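Long-range contacts in DNA alpha-glucosyltransferase (PDB 1XV5), which belongs to the GT-B clan of glycosyltransferases, built from two Rossmann-like domains, and is seen here with uridine-5'-diphosphate bound: residues Leu37-Asp42 / Ser57-Leu62; Arg109-Gln114 / Ala135-Ser140. All blocks are in the same frame, centred on the assembly; numbering follows the deposited sequence.

In the fold
Both contacts join neighbouring strands of one seven-stranded parallel sheet, the Rossmann-like half of a GT-B fold, and they illustrate how position in a sheet sets the chemistry of a strand pair. Contact 1 joins the outermost strand 58-60 to strand 34-40 and is partly buried; contact 2 joins strands 109-114 and 137-140, both flanked by further strands, and is largely buried. Their nearest atoms lie about 11 Å apart. At the border, contact 1 lays a tyrosine against a proline and uses a water and a carboxylate. Contact 2 stacks two aromatic rings on the face covered by helix 388-399 and keeps its carboxylate for the end where the strands begin.

Contact 1: residues Leu37-Asp42 / Ser57-Leu62; sequences LVYAKD and SIPVIL
Val38 and Val60 meet through their CG1 methyls, 3.7 Å apart, and form the apolar centre of this parallel strand pair. The CG2 methyl of Val38 turns instead to CB of Ile58, and helix 66-73 lies against all three side chains, with Leu72 touching Val38 and Ile58. Farther along the same face, CB of Ala40 rests on CD1 of Leu62. On the other face the ring of Tyr39 leans over Pro59. A chi1 of 68° sets its CG between the backbone N and the carbonyl carbon, and from there the ring comes to lie beside the neighbouring strand, with CA of Pro59 over one face toward the rim and the ring atom CZ of Tyr39 3.5 Å from Pro59 CB. At the edge of that ring, in its plane, a water bridges Tyr39 OH (2.8 Å) and Ser57 OG (2.6 Å).

Between the faces runs the parallel backbone pattern. Leu37 O accepts from Ile58 N at 2.7 Å, Tyr39 both donates to Ile58 O and accepts from Val60 N, and Lys41 N donates to Val60 O at 2.8 Å. The proline causes no gap in this pattern, since the N-H groups used on its strand are those of Ile58 and Val60.

Past the strand ends, Asp42 takes over from the backbone. Its OD2 accepts Leu62 N at 2.8 Å through the syn lone pair, the Asp42 and Leu62 side chains crossing at about a right angle. Its OD1 is held by Thr93 OG1 and Ala63 N. Three donors thus grip one carboxylate, which would favour its charged form, and the pairing of the two chains is carried beyond the last beta bridge by a side chain in place of a carbonyl.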
# COMPACT_ATOMS: atom_id res chain seq x y z
N LEU A 37 10.34 -9.25 13.41
CA LEU A 37 10.32 -8.37 12.24
C LEU A 37 11.72 -7.81 12.08
O LEU A 37 12.21 -7.08 12.94
CB LEU A 37 9.32 -7.23 12.45
CG LEU A 37 9.18 -6.21 11.32
CD1 LEU A 37 8.68 -6.90 10.05
CD2 LEU A 37 8.22 -5.12 11.74
N VAL A 38 12.37 -8.17 10.98
CA VAL A 38 13.74 -7.76 10.70
C VAL A 38 13.84 -6.95 9.42
O VAL A 38 13.21 -7.28 8.42
CB VAL A 38 14.64 -9.00 10.56
CG1 VAL A 38 16.08 -8.59 10.28
CG2 VAL A 38 14.55 -9.85 11.82
N TYR A 39 14.64 -5.89 9.44
CA TYR A 39 14.82 -5.08 8.24
C TYR A 39 16.27 -4.65 8.08
O TYR A 39 16.97 -4.40 9.07
CB TYR A 39 13.90 -3.86 8.24
CG TYR A 39 14.22 -2.81 9.29
CD1 TYR A 39 13.78 -2.94 10.60
CD2 TYR A 39 14.95 -1.66 8.95
CE1 TYR A 39 14.06 -1.96 11.56
CE2 TYR A 39 15.23 -0.68 9.89
CZ TYR A 39 14.78 -0.84 11.19
OH TYR A 39 15.05 0.14 12.12
N ALA A 40 16.72 -4.57 6.83
CA ALA A 40 18.09 -4.15 6.53
C ALA A 40 18.22 -2.66 6.79
O ALA A 40 17.45 -1.86 6.26
CB ALA A 40 18.42 -4.46 5.07
N LYS A 41 19.20 -2.29 7.61
CA LYS A 41 19.42 -0.90 7.96
C LYS A 41 20.41 -0.22 7.01
O LYS A 41 20.64 0.99 7.09
CB LYS A 41 19.95 -0.82 9.40
CG LYS A 41 20.11 0.58 9.95
CD LYS A 41 20.64 0.54 11.38
CE LYS A 41 20.76 1.94 11.96
NZ LYS A 41 21.28 1.91 13.35
N ASP A 42 20.98 -1.01 6.11
CA ASP A 42 21.96 -0.52 5.14
C ASP A 42 21.53 0.75 4.42
O ASP A 42 22.34 1.65 4.18
CB ASP A 42 22.26 -1.61 4.11
CG ASP A 42 22.74 -2.89 4.76
OD1 ASP A 42 23.92 -3.27 4.56
OD2 ASP A 42 21.94 -3.52 5.49
N SER A 57 10.76 -3.77 16.06
CA SER A 57 11.49 -4.02 14.82
C SER A 57 12.97 -4.25 15.09
O SER A 57 13.57 -3.57 15.92
CB SER A 57 11.32 -2.86 13.84
OG SER A 57 11.93 -1.69 14.35
N ILE A 58 13.56 -5.20 14.37
CA ILE A 58 14.97 -5.54 14.53
C ILE A 58 15.80 -5.12 13.32
O ILE A 58 15.75 -5.75 12.26
CB ILE A 58 15.15 -7.05 14.73
CG1 ILE A 58 14.32 -7.52 15.93
CG2 ILE A 58 16.62 -7.38 14.93
CD1 ILE A 58 14.27 -9.03 16.09
N PRO A 59 16.59 -4.05 13.46
CA PRO A 59 17.42 -3.60 12.34
C PRO A 59 18.72 -4.38 12.28
O PRO A 59 19.25 -4.83 13.30
CB PRO A 59 17.65 -2.13 12.67
CG PRO A 59 17.74 -2.14 14.16
CD PRO A 59 16.61 -3.06 14.56
N VAL A 60 19.24 -4.57 11.07
CA VAL A 60 20.49 -5.29 10.89
C VAL A 60 21.21 -4.75 9.66
O VAL A 60 20.59 -4.51 8.62
CB VAL A 60 20.25 -6.82 10.73
CG1 VAL A 60 19.41 -7.10 9.49
CG2 VAL A 60 21.58 -7.55 10.66
N ILE A 61 22.51 -4.55 9.79
CA ILE A 61 23.31 -4.05 8.68
C ILE A 61 23.84 -5.27 7.95
O ILE A 61 24.76 -5.94 8.42
CB ILE A 61 24.50 -3.20 9.18
CG1 ILE A 61 24.00 -2.12 10.14
CG2 ILE A 61 25.20 -2.56 7.99
CD1 ILE A 61 25.11 -1.33 10.81
N LEU A 62 23.25 -5.56 6.80
CA LEU A 62 23.65 -6.72 6.01
C LEU A 62 25.12 -6.70 5.63
O LEU A 62 25.80 -7.73 5.70
CB LEU A 62 22.80 -6.81 4.74
CG LEU A 62 21.29 -7.05 4.93
CD1 LEU A 62 20.61 -7.08 3.58
CD2 LEU A 62 21.06 -8.35 5.68
O HOH W 1 13.99 -0.06 14.66

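Contact 2: residues Arg109-Gln114 / Ala135-Ser140; sequences RVVVYQ and ADVIFS
Similar first torsions in Tyr113 and Phe139, chi1 -80° and -71°, set each CG anti to its own carbonyl carbon, and the two side chains run side by side, pointing the same way. Their rings form an offset stack, with centroids 4.5 Å apart and planes 12° from parallel. CD1 of Phe139 lies over the Tyr113 face near its rim, 3.4 Å from Tyr113 CE1. CG1 of Val111 meets the Phe139 ring at its edge and in its plane, while Val111 and Val137 lie alongside each other on the same face. Helix 388-399 packs over this face: Ile399 touches Val111 and both rings, and Gln395 NE2 is hydrogen-bonded to Tyr113 OH.

On the opposite face, CG2 of Val112 presses on CB of Ala135 at 3.3 Å, tighter than usual carbon contact, just where the chain leaves helix 128-134. In the backbone, Val112 N donates to Val137 O and Val112 O accepts from Phe139 N, both at 2.8 Å, before Gln114 N continues the parallel pattern to Phe139 O.

The start of the pairing is gripped differently. Val110 O accepts both Asp136 N, at 2.7 Å, and the longer Val137 N, while Val110 N donates to the anti lone pair of Asp136 OD1 at 2.9 Å. Arg134 forms a salt bridge to that same oxygen and would help keep it charged. Val110 thus meets a carboxylate with its N-H and two backbone N-H groups with its C=O, and this polar grip at the start of the strand pair gives way to apolar and aromatic contact farther along it.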
# COMPACT_ATOMS: atom_id res chain seq x y z
N ARG A 109 10.61 -22.82 5.31
CA ARG A 109 9.76 -22.50 4.17
C ARG A 109 9.86 -21.02 3.87
O ARG A 109 9.41 -20.18 4.65
CB ARG A 109 8.31 -22.89 4.46
CG ARG A 109 7.38 -22.66 3.27
CD ARG A 109 6.06 -23.42 3.42
NE ARG A 109 6.28 -24.87 3.44
CZ ARG A 109 5.30 -25.77 3.43
NH1 ARG A 109 4.03 -25.38 3.40
NH2 ARG A 109 5.60 -27.06 3.45
N VAL A 110 10.47 -20.69 2.73
CA VAL A 110 10.64 -19.30 2.34
C VAL A 110 9.48 -18.80 1.49
O VAL A 110 9.19 -19.35 0.43
CB VAL A 110 11.95 -19.11 1.56
CG1 VAL A 110 12.08 -17.68 1.08
CG2 VAL A 110 13.14 -19.48 2.45
N VAL A 111 8.83 -17.75 1.97
CA VAL A 111 7.70 -17.16 1.27
C VAL A 111 8.10 -15.80 0.72
O VAL A 111 8.58 -14.94 1.46
CB VAL A 111 6.50 -16.99 2.22
CG1 VAL A 111 5.31 -16.43 1.45
CG2 VAL A 111 6.15 -18.33 2.86
N VAL A 112 7.91 -15.60 -0.57
CA VAL A 112 8.27 -14.33 -1.19
C VAL A 112 7.05 -13.60 -1.72
O VAL A 112 6.28 -14.14 -2.51
CB VAL A 112 9.26 -14.53 -2.34
CG1 VAL A 112 9.57 -13.19 -2.99
CG2 VAL A 112 10.54 -15.17 -1.81
N TYR A 113 6.88 -12.36 -1.26
CA TYR A 113 5.77 -11.52 -1.69
C TYR A 113 6.32 -10.41 -2.58
O TYR A 113 7.24 -9.69 -2.18
CB TYR A 113 5.08 -10.87 -0.49
CG TYR A 113 4.10 -11.72 0.27
CD1 TYR A 113 2.73 -11.70 -0.04
CD2 TYR A 113 4.51 -12.50 1.35
CE1 TYR A 113 1.81 -12.43 0.72
CE2 TYR A 113 3.60 -13.24 2.11
CZ TYR A 113 2.25 -13.19 1.79
OH TYR A 113 1.35 -13.88 2.56
N GLN A 114 5.77 -10.27 -3.78
CA GLN A 114 6.18 -9.20 -4.66
C GLN A 114 5.11 -8.13 -4.49
O GLN A 114 3.98 -8.29 -4.96
CB GLN A 114 6.24 -9.64 -6.12
CG GLN A 114 6.62 -8.49 -7.03
CD GLN A 114 7.84 -7.74 -6.52
OE1 GLN A 114 8.94 -8.29 -6.48
NE2 GLN A 114 7.64 -6.50 -6.11
N ALA A 135 12.49 -19.33 -3.03
CA ALA A 135 11.12 -19.33 -2.53
C ALA A 135 10.36 -20.64 -2.71
O ALA A 135 10.45 -21.28 -3.76
CB ALA A 135 10.33 -18.19 -3.18
N ASP A 136 9.62 -21.02 -1.68
CA ASP A 136 8.80 -22.22 -1.72
C ASP A 136 7.38 -21.79 -2.05
O ASP A 136 6.56 -22.59 -2.50
CB ASP A 136 8.82 -22.93 -0.36
CG ASP A 136 10.19 -23.45 0.00
OD1 ASP A 136 10.84 -22.88 0.91
OD2 ASP A 136 10.64 -24.43 -0.63
N VAL A 137 7.11 -20.50 -1.83
CA VAL A 137 5.81 -19.91 -2.10
C VAL A 137 6.03 -18.49 -2.60
O VAL A 137 6.78 -17.72 -2.00
CB VAL A 137 4.94 -19.84 -0.82
CG1 VAL A 137 3.56 -19.29 -1.16
CG2 VAL A 137 4.81 -21.23 -0.19
N ILE A 138 5.37 -18.14 -3.70
CA ILE A 138 5.51 -16.81 -4.29
C ILE A 138 4.14 -16.15 -4.47
O ILE A 138 3.21 -16.79 -4.95
CB ILE A 138 6.19 -16.88 -5.66
CG1 ILE A 138 7.54 -17.60 -5.54
CG2 ILE A 138 6.38 -15.48 -6.23
CD1 ILE A 138 8.17 -17.93 -6.87
N PHE A 139 4.04 -14.87 -4.10
CA PHE A 139 2.80 -14.11 -4.23
C PHE A 139 3.01 -12.82 -5.03
O PHE A 139 4.08 -12.20 -4.96
CB PHE A 139 2.26 -13.67 -2.86
CG PHE A 139 1.69 -14.78 -2.02
CD1 PHE A 139 2.44 -15.33 -0.98
CD2 PHE A 139 0.38 -15.21 -2.20
CE1 PHE A 139 1.89 -16.29 -0.13
CE2 PHE A 139 -0.18 -16.17 -1.35
CZ PHE A 139 0.57 -16.71 -0.32
N SER A 140 1.98 -12.41 -5.77
CA SER A 140 2.02 -11.17 -6.54
C SER A 140 0.62 -10.56 -6.55
O SER A 140 -0.36 -11.25 -6.27
CB SER A 140 2.49 -11.41 -7.97
OG SER A 140 1.45 -11.95 -8.77